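Local coordinates for protein alpha-1,4-endofucoidanase (Mariniflexile fucanivorans, PDB 6DLH) that hydrolyses alpha-1,4-linked fucoidan from within the chain as a family GH107 enzyme, its catalytic domain followed by calcium-binding Ig-like domains, at residues T55-I60 with Q162-D167; S104-D109 with G114-L119; P574-L579 with A595-E600; V622-G627 with D663-E668; A671-K676 with N691-S696. All coordinates share one frame; numbering follows the deposited sequence.

Contact 1 (T55-I60 with Q162-D167); sequences TFNGNI and QADYPD
The carbonyl O of Asp164 accepts a nearly straight hydrogen bond from Asn57 ND2, 3.0 Å long with 172° at the hydrogen. The bond lies in the plane of the Asn57 amide, but the donor is tilted out of the carbonyl plane of Asp164. Asn57 OD1 is taken by the backbone N of Leu119, which fixes the flip of the amide. Beside this bond the Asp164 side chain lies over one face of the Phe56 ring. Its CB sits 3.9 Å from the ring centroid of Phe56, a CH-pi contact. The carboxylate continues along the same face with its plane only 22° from the ring, and OD2 of Asp164 comes 3.5 Å from CE1 of Phe56. Phe56 CG stands between the backbone N and the carbonyl carbon (chi1 43°), which turns the ring toward 162-167. Its CD2 also reaches CE1 of Tyr165 at 3.8 Å, with the two rings oblique to each other. With an alanine in place of Phe56, Asp164 CB would probably lose its apolar cover and a gap would open beside Tyr165. The OH of Tyr165 bonds to the carbonyl of Ile90. Phe56 begins a type I' beta turn ending at Asn59. Both segments belong to loops that lead from a parallel strand to a helix, a connection consistent with a (beta/alpha)-barrel-like catalytic domain, as in the GH29 fucosidases.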
# COMPACT_ATOMS: atom_id res chain seq x y z
N THR A 55 -2.12 -7.71 3.21
CA THR A 55 -2.92 -6.50 3.13
C THR A 55 -4.39 -6.78 3.40
O THR A 55 -5.18 -5.84 3.48
CB THR A 55 -2.81 -5.84 1.75
OG1 THR A 55 -3.37 -6.76 0.81
CG2 THR A 55 -1.39 -5.49 1.36
N PHE A 56 -4.74 -8.06 3.53
CA PHE A 56 -6.12 -8.54 3.54
C PHE A 56 -6.80 -8.26 4.88
O PHE A 56 -6.14 -7.97 5.87
CB PHE A 56 -6.12 -10.06 3.29
CG PHE A 56 -5.05 -10.79 4.07
CD1 PHE A 56 -5.13 -10.92 5.45
CD2 PHE A 56 -3.95 -11.32 3.42
CE1 PHE A 56 -4.14 -11.57 6.17
CE2 PHE A 56 -2.96 -11.99 4.14
CZ PHE A 56 -3.05 -12.11 5.51
N ASN A 57 -8.14 -8.37 4.88
CA ASN A 57 -8.96 -8.44 6.08
C ASN A 57 -8.83 -7.16 6.89
O ASN A 57 -8.69 -7.21 8.11
CB ASN A 57 -8.65 -9.68 6.92
CG ASN A 57 -9.01 -10.97 6.22
OD1 ASN A 57 -9.93 -11.00 5.40
ND2 ASN A 57 -8.28 -12.03 6.52
N GLY A 58 -8.86 -6.02 6.18
CA GLY A 58 -8.82 -4.69 6.76
C GLY A 58 -7.41 -4.17 7.04
O GLY A 58 -7.24 -2.98 7.29
N ASN A 59 -6.41 -5.07 6.99
CA ASN A 59 -5.03 -4.73 7.31
C ASN A 59 -4.55 -3.45 6.61
O ASN A 59 -3.83 -2.67 7.22
CB ASN A 59 -4.07 -5.90 7.04
CG ASN A 59 -4.21 -7.05 8.01
OD1 ASN A 59 -4.73 -6.90 9.11
ND2 ASN A 59 -3.72 -8.22 7.62
N ILE A 60 -4.96 -3.22 5.36
CA ILE A 60 -4.41 -2.14 4.54
C ILE A 60 -5.13 -0.82 4.81
O ILE A 60 -4.66 0.25 4.42
CB ILE A 60 -4.40 -2.50 3.04
CG1 ILE A 60 -3.54 -1.53 2.21
CG2 ILE A 60 -5.81 -2.60 2.49
CD1 ILE A 60 -2.07 -1.57 2.54
N GLN A 162 -5.89 -20.91 1.31
CA GLN A 162 -5.32 -19.74 1.96
C GLN A 162 -6.12 -19.39 3.21
O GLN A 162 -7.24 -18.88 3.11
CB GLN A 162 -5.21 -18.58 0.97
CG GLN A 162 -4.52 -18.94 -0.34
CD GLN A 162 -3.20 -19.65 -0.19
OE1 GLN A 162 -2.41 -19.38 0.72
NE2 GLN A 162 -2.95 -20.59 -1.08
N ALA A 163 -5.51 -19.63 4.38
CA ALA A 163 -6.19 -19.61 5.67
C ALA A 163 -6.57 -18.20 6.11
O ALA A 163 -6.93 -18.00 7.27
CB ALA A 163 -5.32 -20.29 6.70
N ASP A 164 -6.50 -17.22 5.19
CA ASP A 164 -6.89 -15.85 5.50
C ASP A 164 -8.02 -15.40 4.58
O ASP A 164 -8.81 -14.52 4.94
CB ASP A 164 -5.69 -14.89 5.50
CG ASP A 164 -4.80 -15.04 6.72
OD1 ASP A 164 -3.76 -15.73 6.61
OD2 ASP A 164 -5.14 -14.47 7.77
N TYR A 165 -8.08 -16.01 3.39
CA TYR A 165 -9.17 -15.80 2.45
C TYR A 165 -9.55 -17.16 1.85
O TYR A 165 -9.56 -17.33 0.63
CB TYR A 165 -8.79 -14.74 1.41
CG TYR A 165 -7.35 -14.78 0.96
CD1 TYR A 165 -6.34 -14.23 1.74
CD2 TYR A 165 -6.98 -15.39 -0.23
CE1 TYR A 165 -5.01 -14.28 1.35
CE2 TYR A 165 -5.66 -15.45 -0.64
CZ TYR A 165 -4.67 -14.89 0.16
OH TYR A 165 -3.35 -14.95 -0.21
N PRO A 166 -9.91 -18.16 2.70
CA PRO A 166 -9.99 -19.56 2.30
C PRO A 166 -10.79 -19.90 1.04
O PRO A 166 -10.44 -20.86 0.35
CB PRO A 166 -10.59 -20.27 3.52
CG PRO A 166 -10.19 -19.39 4.68
CD PRO A 166 -10.28 -17.98 4.12
N ASP A 167 -11.83 -19.12 0.72
CA ASP A 167 -12.68 -19.47 -0.41
C ASP A 167 -13.08 -18.25 -1.23
O ASP A 167 -14.14 -18.25 -1.85
CB ASP A 167 -13.87 -20.35 0.01
CG ASP A 167 -14.40 -20.09 1.41
OD1 ASP A 167 -14.93 -18.98 1.64
OD2 ASP A 167 -14.26 -20.99 2.27

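Contact 2 (S104-D109 with G114-L119); sequences SLWQGD and GDPINL
Trp106 CG points opposite the backbone N (chi1 175°), which turns the indole toward 114-119; the same torsion in Leu119 (chi1 179°) sets its CD1 beside CB over one indole face. Leu119 CB lies over the five-membered ring of Trp106, 4.0 Å from its centroid and 13° off the normal. CD1 of Leu119 rests over the same face, toward the rim. The opposite face of the indole is met by the CA of Gly108, within a type I' turn from Trp106 to Asp109. Pro116 CB comes obliquely to the six-membered ring, 4.2 Å from CZ2 of Trp106. At the ring edge, CD1 of Trp106 meets the carbonyl O of Ile117 at 3.0 Å. The carbonyl O of Asp109 is gripped twice. Trp106 NE1 gives it a bond of 3.0 Å, in the carbonyl plane and on a lone pair. Ile117 N gives it another of 3.2 Å, from above that plane. Together these bonds hold the indole and the returning chain to one acceptor. Ile117 CG2 touches CB of Asp109 at 3.7 Å. The Asp109 carboxylate forms a salt bridge with Arg171, and Asn118 OD1 accepts from Asp167 N. The loop follows helix 100-104 and precedes helix 129-139. It leans on helix 168-176, where Leu105 touches Val168 and Trp172.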
# COMPACT_ATOMS: atom_id res chain seq x y z
N SER A 104 -18.21 -7.88 -1.95
CA SER A 104 -19.31 -8.83 -1.87
C SER A 104 -18.80 -10.24 -1.55
O SER A 104 -19.44 -10.97 -0.79
CB SER A 104 -20.13 -8.82 -3.13
OG SER A 104 -19.58 -9.72 -4.08
N LEU A 105 -17.65 -10.60 -2.14
CA LEU A 105 -17.03 -11.90 -1.96
C LEU A 105 -16.72 -12.14 -0.49
O LEU A 105 -16.49 -13.28 -0.08
CB LEU A 105 -15.73 -11.93 -2.77
CG LEU A 105 -15.80 -12.50 -4.19
CD1 LEU A 105 -16.44 -11.50 -5.15
CD2 LEU A 105 -14.41 -12.87 -4.67
N TRP A 106 -16.67 -11.06 0.30
CA TRP A 106 -16.41 -11.16 1.73
C TRP A 106 -17.54 -11.94 2.40
O TRP A 106 -17.29 -12.95 3.05
CB TRP A 106 -16.23 -9.77 2.34
CG TRP A 106 -16.07 -9.75 3.83
CD1 TRP A 106 -15.57 -10.74 4.63
CD2 TRP A 106 -16.39 -8.65 4.71
NE1 TRP A 106 -15.57 -10.34 5.94
CE2 TRP A 106 -16.06 -9.07 6.02
CE3 TRP A 106 -16.93 -7.37 4.52
CZ2 TRP A 106 -16.27 -8.24 7.13
CZ3 TRP A 106 -17.13 -6.56 5.62
CH2 TRP A 106 -16.80 -6.99 6.91
N GLN A 107 -18.78 -11.44 2.24
CA GLN A 107 -19.98 -12.00 2.84
C GLN A 107 -19.93 -11.87 4.37
O GLN A 107 -20.70 -12.52 5.08
CB GLN A 107 -20.23 -13.44 2.38
CG GLN A 107 -20.73 -13.54 0.94
CD GLN A 107 -20.73 -14.94 0.36
OE1 GLN A 107 -20.47 -15.93 1.05
NE2 GLN A 107 -21.03 -15.02 -0.92
N GLY A 108 -19.01 -11.02 4.86
CA GLY A 108 -18.97 -10.63 6.26
C GLY A 108 -18.45 -11.73 7.19
O GLY A 108 -18.66 -11.65 8.40
N ASP A 109 -17.75 -12.73 6.63
CA ASP A 109 -17.28 -13.85 7.42
C ASP A 109 -16.24 -13.36 8.43
O ASP A 109 -15.53 -12.40 8.15
CB ASP A 109 -16.75 -15.00 6.54
CG ASP A 109 -17.64 -15.32 5.35
OD1 ASP A 109 -18.88 -15.33 5.51
OD2 ASP A 109 -17.08 -15.55 4.25
N GLY A 114 -13.23 -12.42 15.88
CA GLY A 114 -14.14 -11.40 15.37
C GLY A 114 -13.52 -10.61 14.21
O GLY A 114 -14.20 -9.82 13.57
N ASP A 115 -12.23 -10.85 13.98
CA ASP A 115 -11.49 -10.20 12.90
C ASP A 115 -11.99 -10.74 11.57
O ASP A 115 -12.34 -11.91 11.48
CB ASP A 115 -9.98 -10.38 13.09
CG ASP A 115 -9.43 -9.64 14.30
OD1 ASP A 115 -9.60 -8.41 14.36
OD2 ASP A 115 -8.84 -10.30 15.18
N PRO A 116 -12.06 -9.91 10.50
CA PRO A 116 -12.51 -10.37 9.19
C PRO A 116 -11.70 -11.53 8.60
O PRO A 116 -10.57 -11.81 9.01
CB PRO A 116 -12.38 -9.12 8.30
CG PRO A 116 -12.49 -7.97 9.28
CD PRO A 116 -11.75 -8.47 10.51
N ILE A 117 -12.34 -12.22 7.64
CA ILE A 117 -11.77 -13.32 6.89
C ILE A 117 -12.46 -13.31 5.52
O ILE A 117 -13.61 -12.89 5.41
CB ILE A 117 -11.95 -14.66 7.65
CG1 ILE A 117 -10.65 -15.47 7.70
CG2 ILE A 117 -13.11 -15.47 7.11
CD1 ILE A 117 -10.55 -16.39 8.90
N ASN A 118 -11.71 -13.69 4.48
CA ASN A 118 -12.20 -13.65 3.10
C ASN A 118 -12.40 -12.21 2.63
O ASN A 118 -13.09 -12.00 1.63
CB ASN A 118 -13.48 -14.47 2.91
CG ASN A 118 -13.22 -15.96 2.77
OD1 ASN A 118 -12.54 -16.40 1.85
ND2 ASN A 118 -13.77 -16.74 3.69
N LEU A 119 -11.81 -11.24 3.32
CA LEU A 119 -11.86 -9.86 2.84
C LEU A 119 -10.52 -9.51 2.18
O LEU A 119 -9.49 -9.47 2.85
CB LEU A 119 -12.20 -8.91 4.00
CG LEU A 119 -12.25 -7.43 3.64
CD1 LEU A 119 -13.36 -7.12 2.64
CD2 LEU A 119 -12.39 -6.56 4.88

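Contact 3 (P574-L579 with A595-E600); sequences PDWLVL and AADAGE
Trp576 meets Asp597 along the pyrrole side of its indole. Trp576 CB lies 4.1 Å from OD2 of Asp597, and CG is only slightly nearer to the same oxygen. Trp576 CD1 makes the main contact, 3.4 Å from the carboxylate carbon CG of Asp597. The carboxylate comes obliquely, its plane turned 47° from the ring. Trp576 NE1 passes Asp597 and donates to Asn601 OD1. The indole also packs on Ile620 and Val622 of strand 613-623. Trp576 CG lies between the backbone N and the carbonyl carbon (chi1 72°), which turns the indole toward the aspartate. A water accepts from Trp576 N at 2.8 Å and gives a weak bond of 3.4 Å to OD1 of Asp597. The other oxygen, OD2, accepts from the backbone N of Thr594. Replacing Trp576 with an alanine would probably leave Asn601 OD1 without its indole donor and open a gap beside strand 613-623. The contact thus ties a turn before strand 578-583 to the short 3-10 turn before strand 599-608 of an Ig-like domain. No direct hydrogen bond joins the segments: the carboxylate borders the indole by packing, and its polar links run through water and its own turn.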
# COMPACT_ATOMS: atom_id res chain seq x y z
N PRO A 574 -12.61 8.64 28.39
CA PRO A 574 -11.81 7.52 28.90
C PRO A 574 -10.43 7.36 28.26
O PRO A 574 -10.23 7.75 27.11
CB PRO A 574 -12.66 6.29 28.58
CG PRO A 574 -14.07 6.82 28.52
CD PRO A 574 -13.93 8.20 27.91
N ASP A 575 -9.50 6.75 29.00
CA ASP A 575 -8.08 6.74 28.67
C ASP A 575 -7.79 5.83 27.48
O ASP A 575 -6.84 6.09 26.74
CB ASP A 575 -7.22 6.35 29.87
CG ASP A 575 -7.33 7.30 31.06
OD1 ASP A 575 -6.86 8.45 30.95
OD2 ASP A 575 -7.88 6.87 32.10
N TRP A 576 -8.58 4.76 27.32
CA TRP A 576 -8.27 3.66 26.42
C TRP A 576 -8.10 4.11 24.97
O TRP A 576 -7.30 3.53 24.24
CB TRP A 576 -9.28 2.51 26.55
CG TRP A 576 -10.63 2.80 25.97
CD1 TRP A 576 -11.74 3.21 26.65
CD2 TRP A 576 -11.03 2.68 24.59
NE1 TRP A 576 -12.80 3.36 25.79
CE2 TRP A 576 -12.40 3.04 24.52
CE3 TRP A 576 -10.38 2.30 23.40
CZ2 TRP A 576 -13.11 3.04 23.33
CZ3 TRP A 576 -11.09 2.31 22.22
CH2 TRP A 576 -12.44 2.67 22.18
N LEU A 577 -8.88 5.11 24.54
CA LEU A 577 -8.85 5.56 23.16
C LEU A 577 -7.53 6.29 22.89
O LEU A 577 -7.16 7.21 23.61
CB LEU A 577 -10.07 6.43 22.87
CG LEU A 577 -10.29 6.81 21.40
CD1 LEU A 577 -10.64 5.60 20.55
CD2 LEU A 577 -11.35 7.89 21.26
N VAL A 578 -6.83 5.84 21.84
CA VAL A 578 -5.56 6.42 21.43
C VAL A 578 -5.76 7.11 20.09
O VAL A 578 -6.45 6.58 19.22
CB VAL A 578 -4.47 5.33 21.35
CG1 VAL A 578 -3.18 5.83 20.71
CG2 VAL A 578 -4.18 4.70 22.71
N LEU A 579 -5.17 8.30 19.94
CA LEU A 579 -5.16 9.03 18.68
C LEU A 579 -3.71 9.13 18.18
O LEU A 579 -2.81 9.47 18.95
CB LEU A 579 -5.76 10.42 18.90
CG LEU A 579 -5.60 11.41 17.74
CD1 LEU A 579 -6.57 11.10 16.61
CD2 LEU A 579 -5.76 12.85 18.21
N ALA A 595 -13.48 -4.69 29.85
CA ALA A 595 -14.87 -4.89 30.23
C ALA A 595 -15.39 -3.70 31.03
O ALA A 595 -16.59 -3.41 31.01
CB ALA A 595 -15.00 -6.19 30.99
N ALA A 596 -14.48 -2.99 31.71
CA ALA A 596 -14.80 -1.81 32.50
C ALA A 596 -15.27 -0.66 31.61
O ALA A 596 -15.88 0.28 32.11
CB ALA A 596 -13.61 -1.41 33.33
N ASP A 597 -14.98 -0.72 30.30
CA ASP A 597 -15.31 0.38 29.40
C ASP A 597 -16.64 0.13 28.69
O ASP A 597 -17.06 0.95 27.87
CB ASP A 597 -14.16 0.67 28.42
CG ASP A 597 -12.88 1.14 29.09
OD1 ASP A 597 -12.91 2.20 29.75
OD2 ASP A 597 -11.86 0.44 28.94
N ALA A 598 -17.30 -0.98 29.04
CA ALA A 598 -18.54 -1.40 28.40
C ALA A 598 -19.59 -0.28 28.41
O ALA A 598 -19.64 0.51 29.35
CB ALA A 598 -19.07 -2.64 29.08
N GLY A 599 -20.41 -0.24 27.35
CA GLY A 599 -21.47 0.75 27.20
C GLY A 599 -21.02 1.97 26.40
O GLY A 599 -19.97 1.96 25.77
N GLU A 600 -21.83 3.04 26.48
CA GLU A 600 -21.65 4.25 25.68
C GLU A 600 -20.47 5.06 26.22
O GLU A 600 -20.50 5.53 27.36
CB GLU A 600 -22.94 5.06 25.66
O HOH W 1 -10.07 3.97 29.53

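Contact 4 (V622-G627 with D663-E668); sequences VDHVAG and DYYDFE. With CA (calcium ion), chain F.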
# COMPACT_ATOMS: atom_id res chain seq x y z
N VAL A 622 -18.70 0.42 23.53
CA VAL A 622 -17.88 -0.75 23.82
C VAL A 622 -18.80 -1.92 24.20
O VAL A 622 -19.58 -1.81 25.14
CB VAL A 622 -16.87 -0.47 24.95
CG1 VAL A 622 -16.15 -1.74 25.40
CG2 VAL A 622 -15.89 0.63 24.60
N ASP A 623 -18.68 -3.03 23.46
CA ASP A 623 -19.43 -4.25 23.74
C ASP A 623 -18.57 -5.19 24.58
O ASP A 623 -17.35 -5.09 24.56
CB ASP A 623 -19.80 -4.98 22.46
CG ASP A 623 -20.99 -4.41 21.70
OD1 ASP A 623 -21.68 -3.52 22.24
OD2 ASP A 623 -21.23 -4.88 20.57
N HIS A 624 -19.24 -6.10 25.30
CA HIS A 624 -18.58 -7.16 26.04
C HIS A 624 -18.06 -8.22 25.07
O HIS A 624 -18.61 -8.39 23.99
CB HIS A 624 -19.52 -7.76 27.09
CG HIS A 624 -19.66 -6.95 28.34
ND1 HIS A 624 -18.58 -6.58 29.11
CD2 HIS A 624 -20.75 -6.44 28.96
CE1 HIS A 624 -18.99 -5.87 30.15
NE2 HIS A 624 -20.32 -5.77 30.08
N VAL A 625 -16.99 -8.92 25.48
CA VAL A 625 -16.50 -10.10 24.78
C VAL A 625 -17.64 -11.11 24.70
O VAL A 625 -18.32 -11.34 25.69
CB VAL A 625 -15.26 -10.69 25.49
CG1 VAL A 625 -14.81 -12.01 24.88
CG2 VAL A 625 -14.10 -9.70 25.56
N ALA A 626 -17.84 -11.70 23.52
CA ALA A 626 -18.91 -12.66 23.31
C ALA A 626 -18.49 -14.02 23.84
O ALA A 626 -17.30 -14.27 24.02
CB ALA A 626 -19.26 -12.73 21.84
N GLY A 627 -19.48 -14.89 24.08
CA GLY A 627 -19.24 -16.28 24.44
C GLY A 627 -19.31 -16.55 25.94
O GLY A 627 -19.24 -17.70 26.36
N ASP A 663 -10.63 -17.47 28.14
CA ASP A 663 -10.89 -18.57 29.06
C ASP A 663 -11.76 -18.12 30.23
O ASP A 663 -12.48 -18.93 30.81
CB ASP A 663 -9.58 -19.22 29.51
CG ASP A 663 -8.73 -19.72 28.34
OD1 ASP A 663 -9.18 -20.66 27.66
OD2 ASP A 663 -7.63 -19.15 28.14
N TYR A 664 -11.68 -16.82 30.57
CA TYR A 664 -12.32 -16.28 31.76
C TYR A 664 -12.54 -14.78 31.58
O TYR A 664 -11.71 -14.09 30.98
CB TYR A 664 -11.50 -16.59 33.02
CG TYR A 664 -10.13 -15.95 33.07
CD1 TYR A 664 -9.97 -14.65 33.53
CD2 TYR A 664 -8.99 -16.63 32.66
CE1 TYR A 664 -8.73 -14.04 33.57
CE2 TYR A 664 -7.74 -16.04 32.70
CZ TYR A 664 -7.61 -14.73 33.15
OH TYR A 664 -6.39 -14.12 33.19
N TYR A 665 -13.64 -14.28 32.15
CA TYR A 665 -14.07 -12.91 31.92
C TYR A 665 -14.73 -12.33 33.17
O TYR A 665 -15.47 -13.03 33.86
CB TYR A 665 -15.06 -12.89 30.75
CG TYR A 665 -15.33 -11.53 30.15
CD1 TYR A 665 -14.30 -10.75 29.64
CD2 TYR A 665 -16.62 -11.03 30.05
CE1 TYR A 665 -14.54 -9.51 29.08
CE2 TYR A 665 -16.88 -9.80 29.48
CZ TYR A 665 -15.83 -9.04 28.99
OH TYR A 665 -16.08 -7.82 28.42
N ASP A 666 -14.47 -11.05 33.42
CA ASP A 666 -15.11 -10.31 34.50
C ASP A 666 -15.80 -9.07 33.94
O ASP A 666 -15.13 -8.16 33.44
CB ASP A 666 -14.10 -9.93 35.59
CG ASP A 666 -14.72 -9.09 36.69
OD1 ASP A 666 -15.58 -9.63 37.43
OD2 ASP A 666 -14.36 -7.90 36.79
N PHE A 667 -17.13 -9.02 34.08
CA PHE A 667 -17.96 -8.01 33.44
C PHE A 667 -17.72 -6.60 33.99
O PHE A 667 -18.30 -5.65 33.48
CB PHE A 667 -19.43 -8.42 33.48
CG PHE A 667 -19.78 -9.52 32.51
CD1 PHE A 667 -20.16 -9.22 31.21
CD2 PHE A 667 -19.71 -10.86 32.88
CE1 PHE A 667 -20.48 -10.23 30.31
CE2 PHE A 667 -20.02 -11.86 31.98
CZ PHE A 667 -20.41 -11.55 30.69
N GLU A 668 -16.86 -6.46 35.01
CA GLU A 668 -16.58 -5.15 35.57
C GLU A 668 -15.11 -4.78 35.35
O GLU A 668 -14.69 -3.67 35.66
CB GLU A 668 -16.99 -5.05 37.04
CG GLU A 668 -18.46 -5.32 37.31
CD GLU A 668 -18.85 -6.78 37.28
OE1 GLU A 668 -17.96 -7.63 37.48
OE2 GLU A 668 -20.04 -7.08 37.06
CA CA F . -16.29 -8.40 39.51
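Tyr665 OH is held by two groups of the facing segment. It shares a hydrogen bond of 2.9 Å with ND1 of His624, in the plane of the imidazole. It also accepts from the backbone N of Val625 at 3.3 Å, with 162° at the hydrogen. Val625 lies over one face of the phenol: its CB is 4.1 Å from the ring centroid of Tyr665, a CH-pi contact, and CG2 of Val625 is 3.6 Å from CE1 of Tyr665. His624 is covered in turn by Phe667. The edge of the phenylalanine points at the imidazole face in a T-shaped pair, centroids 4.8 Å apart, with CD1 of Phe667 above the ring centre. The three rings form an aromatic cluster that joins the end of strand 613-623 to the calcium-binding loop between strands 654-659 and 674-678 of the following Ig-like domain. Tyr665 CG is anti to the backbone N (chi1 -165°), extending the phenol toward 622-627. Tyr665 also meets the ring of Phe628 and touches Ala595. In sequence Phe667 lies between two calcium ligands. Asp666 OD1 binds the calcium ion at 2.5 Å and Glu668 OE1 at 2.7 Å. Gly634 O, Asp670 and Asp715 complete the site.

Contact 5 (A671-K676 with N691-S696); sequences ALTITK and NSWKLS
The segments 671-676 and 691-696 run in roughly the same direction but belong to different sheets. Ile674 and Trp693 mark the close approach, their CA atoms 7.8 Å apart. No hydrogen bond passes between the segments. Their backbones bond to other partners: Thr673 to Ser714, Thr675 to Asn712 of strand 705-713, and Trp693 to Leu658 of strand 654-659. The indole of Trp693 lies between the two backbones. CG of Trp693 is placed beside the backbone N (chi1 -66°), and the ring extends toward 671-676. Ile674 N lies over one face of the indole, offset toward the rim, 3.7 Å from CZ2 of Trp693. CD1 of Ile674 reaches back to the start of the indole, 4.2 Å from CG of Trp693, and the two side chains lie alongside, pointing opposite ways. Leu672 O stands at the ring edge, 3.6 Å from CZ2 of Trp693, and Ile674 O comes 3.5 Å from CZ3 of Trp693. The methyl CG2 of Thr673 touches CH2 of Trp693 at 4.2 Å. Ile685 of strand 684-689 packs on both Ile674 and Trp693. This is the core packing of a beta sandwich in an Ig-like domain. The indole packs against polar backbone atoms as well as the isoleucine, yet no hydrogen bond across the segments is formed, and these two segments are joined by van der Waals packing.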
# COMPACT_ATOMS: atom_id res chain seq x y z
N ALA A 671 -9.41 -6.67 38.53
CA ALA A 671 -8.25 -7.56 38.61
C ALA A 671 -8.71 -8.92 39.14
O ALA A 671 -9.49 -8.99 40.08
CB ALA A 671 -7.19 -6.93 39.48
N LEU A 672 -8.23 -10.00 38.50
CA LEU A 672 -8.64 -11.35 38.87
C LEU A 672 -7.46 -12.09 39.48
O LEU A 672 -6.30 -11.78 39.20
CB LEU A 672 -9.15 -12.10 37.64
CG LEU A 672 -10.49 -11.65 37.04
CD1 LEU A 672 -11.37 -10.95 38.06
CD2 LEU A 672 -10.27 -10.77 35.82
N THR A 673 -7.78 -13.09 40.32
CA THR A 673 -6.81 -14.04 40.85
C THR A 673 -7.32 -15.45 40.56
O THR A 673 -8.50 -15.72 40.69
CB THR A 673 -6.58 -13.81 42.35
OG1 THR A 673 -6.23 -12.44 42.58
CG2 THR A 673 -5.50 -14.70 42.94
N ILE A 674 -6.41 -16.32 40.10
CA ILE A 674 -6.69 -17.74 39.96
C ILE A 674 -5.82 -18.50 40.96
O ILE A 674 -4.59 -18.39 40.95
CB ILE A 674 -6.53 -18.23 38.50
CG1 ILE A 674 -7.35 -17.39 37.52
CG2 ILE A 674 -6.86 -19.71 38.38
CD1 ILE A 674 -7.31 -17.88 36.09
N THR A 675 -6.49 -19.22 41.85
CA THR A 675 -5.84 -20.11 42.81
C THR A 675 -6.29 -21.54 42.52
O THR A 675 -7.40 -21.76 42.05
CB THR A 675 -6.13 -19.68 44.25
OG1 THR A 675 -7.55 -19.71 44.38
CG2 THR A 675 -5.63 -18.28 44.57
N LYS A 676 -5.39 -22.49 42.75
CA LYS A 676 -5.71 -23.90 42.60
C LYS A 676 -6.42 -24.35 43.87
O LYS A 676 -6.06 -23.89 44.96
CB LYS A 676 -4.44 -24.71 42.38
CG LYS A 676 -4.65 -26.16 41.97
CD LYS A 676 -3.37 -26.96 42.07
CE LYS A 676 -3.48 -28.35 41.49
NZ LYS A 676 -2.18 -29.07 41.61
N ASN A 691 -3.11 -10.25 32.09
CA ASN A 691 -4.20 -10.77 31.28
C ASN A 691 -4.13 -12.29 31.14
O ASN A 691 -5.05 -12.89 30.56
CB ASN A 691 -4.22 -10.11 29.89
CG ASN A 691 -4.52 -8.63 29.92
OD1 ASN A 691 -5.64 -8.22 30.20
ND2 ASN A 691 -3.52 -7.82 29.61
N SER A 692 -3.06 -12.91 31.64
CA SER A 692 -2.79 -14.32 31.37
C SER A 692 -2.15 -15.03 32.55
O SER A 692 -1.33 -14.45 33.27
CB SER A 692 -1.95 -14.46 30.12
OG SER A 692 -0.73 -13.76 30.25
N TRP A 693 -2.52 -16.31 32.72
CA TRP A 693 -1.99 -17.19 33.76
C TRP A 693 -1.50 -18.48 33.11
O TRP A 693 -2.20 -19.07 32.29
CB TRP A 693 -3.07 -17.47 34.83
CG TRP A 693 -3.47 -16.27 35.62
CD1 TRP A 693 -4.18 -15.18 35.17
CD2 TRP A 693 -3.22 -16.02 37.02
NE1 TRP A 693 -4.36 -14.28 36.18
CE2 TRP A 693 -3.79 -14.76 37.33
CE3 TRP A 693 -2.57 -16.73 38.04
CZ2 TRP A 693 -3.71 -14.20 38.60
CZ3 TRP A 693 -2.49 -16.17 39.30
CH2 TRP A 693 -3.05 -14.93 39.58
N LYS A 694 -0.28 -18.91 33.48
CA LYS A 694 0.32 -20.08 32.85
C LYS A 694 0.21 -21.31 33.75
O LYS A 694 0.64 -21.30 34.90
CB LYS A 694 1.77 -19.82 32.44
CG LYS A 694 2.45 -20.98 31.70
CD LYS A 694 3.83 -20.66 31.15
CE LYS A 694 4.93 -20.69 32.19
NZ LYS A 694 6.21 -20.20 31.64
N LEU A 695 -0.37 -22.37 33.18
CA LEU A 695 -0.39 -23.70 33.77
C LEU A 695 0.83 -24.46 33.27
O LEU A 695 1.00 -24.64 32.07
CB LEU A 695 -1.67 -24.42 33.33
CG LEU A 695 -2.98 -23.82 33.84
CD1 LEU A 695 -4.15 -24.29 33.00
CD2 LEU A 695 -3.19 -24.16 35.31
N SER A 696 1.69 -24.89 34.21
CA SER A 696 2.88 -25.62 33.83
C SER A 696 3.18 -26.75 34.81
O SER A 696 2.59 -26.84 35.89
CB SER A 696 4.05 -24.70 33.67
OG SER A 696 4.22 -23.89 34.82

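Overall arrangement
The five contacts fall into two groups. Contacts 1 and 2 belong to the catalytic domain, with centres 8 Å apart. They touch through Asn57 N and Leu119 O, 2.7 Å apart and probably hydrogen-bonded. Contacts 3, 4 and 5 follow along two successive Ig-like domains. Contacts 3 and 4 meet between neighbouring strands, where Gly599 N lies 2.8 Å from Val622 O. Contact 4 meets contact 5 through Tyr664 OH, 3.2 Å from Asn691 O. Of the five, only contact 4 supplies ligands to a calcium ion, through Asp666 and Glu668. In contact 5 the side chain of Leu672 is about 6 Å from a bound calcium ion. The nearest atoms of contacts 2 and 4 are about 8 Å apart without touching.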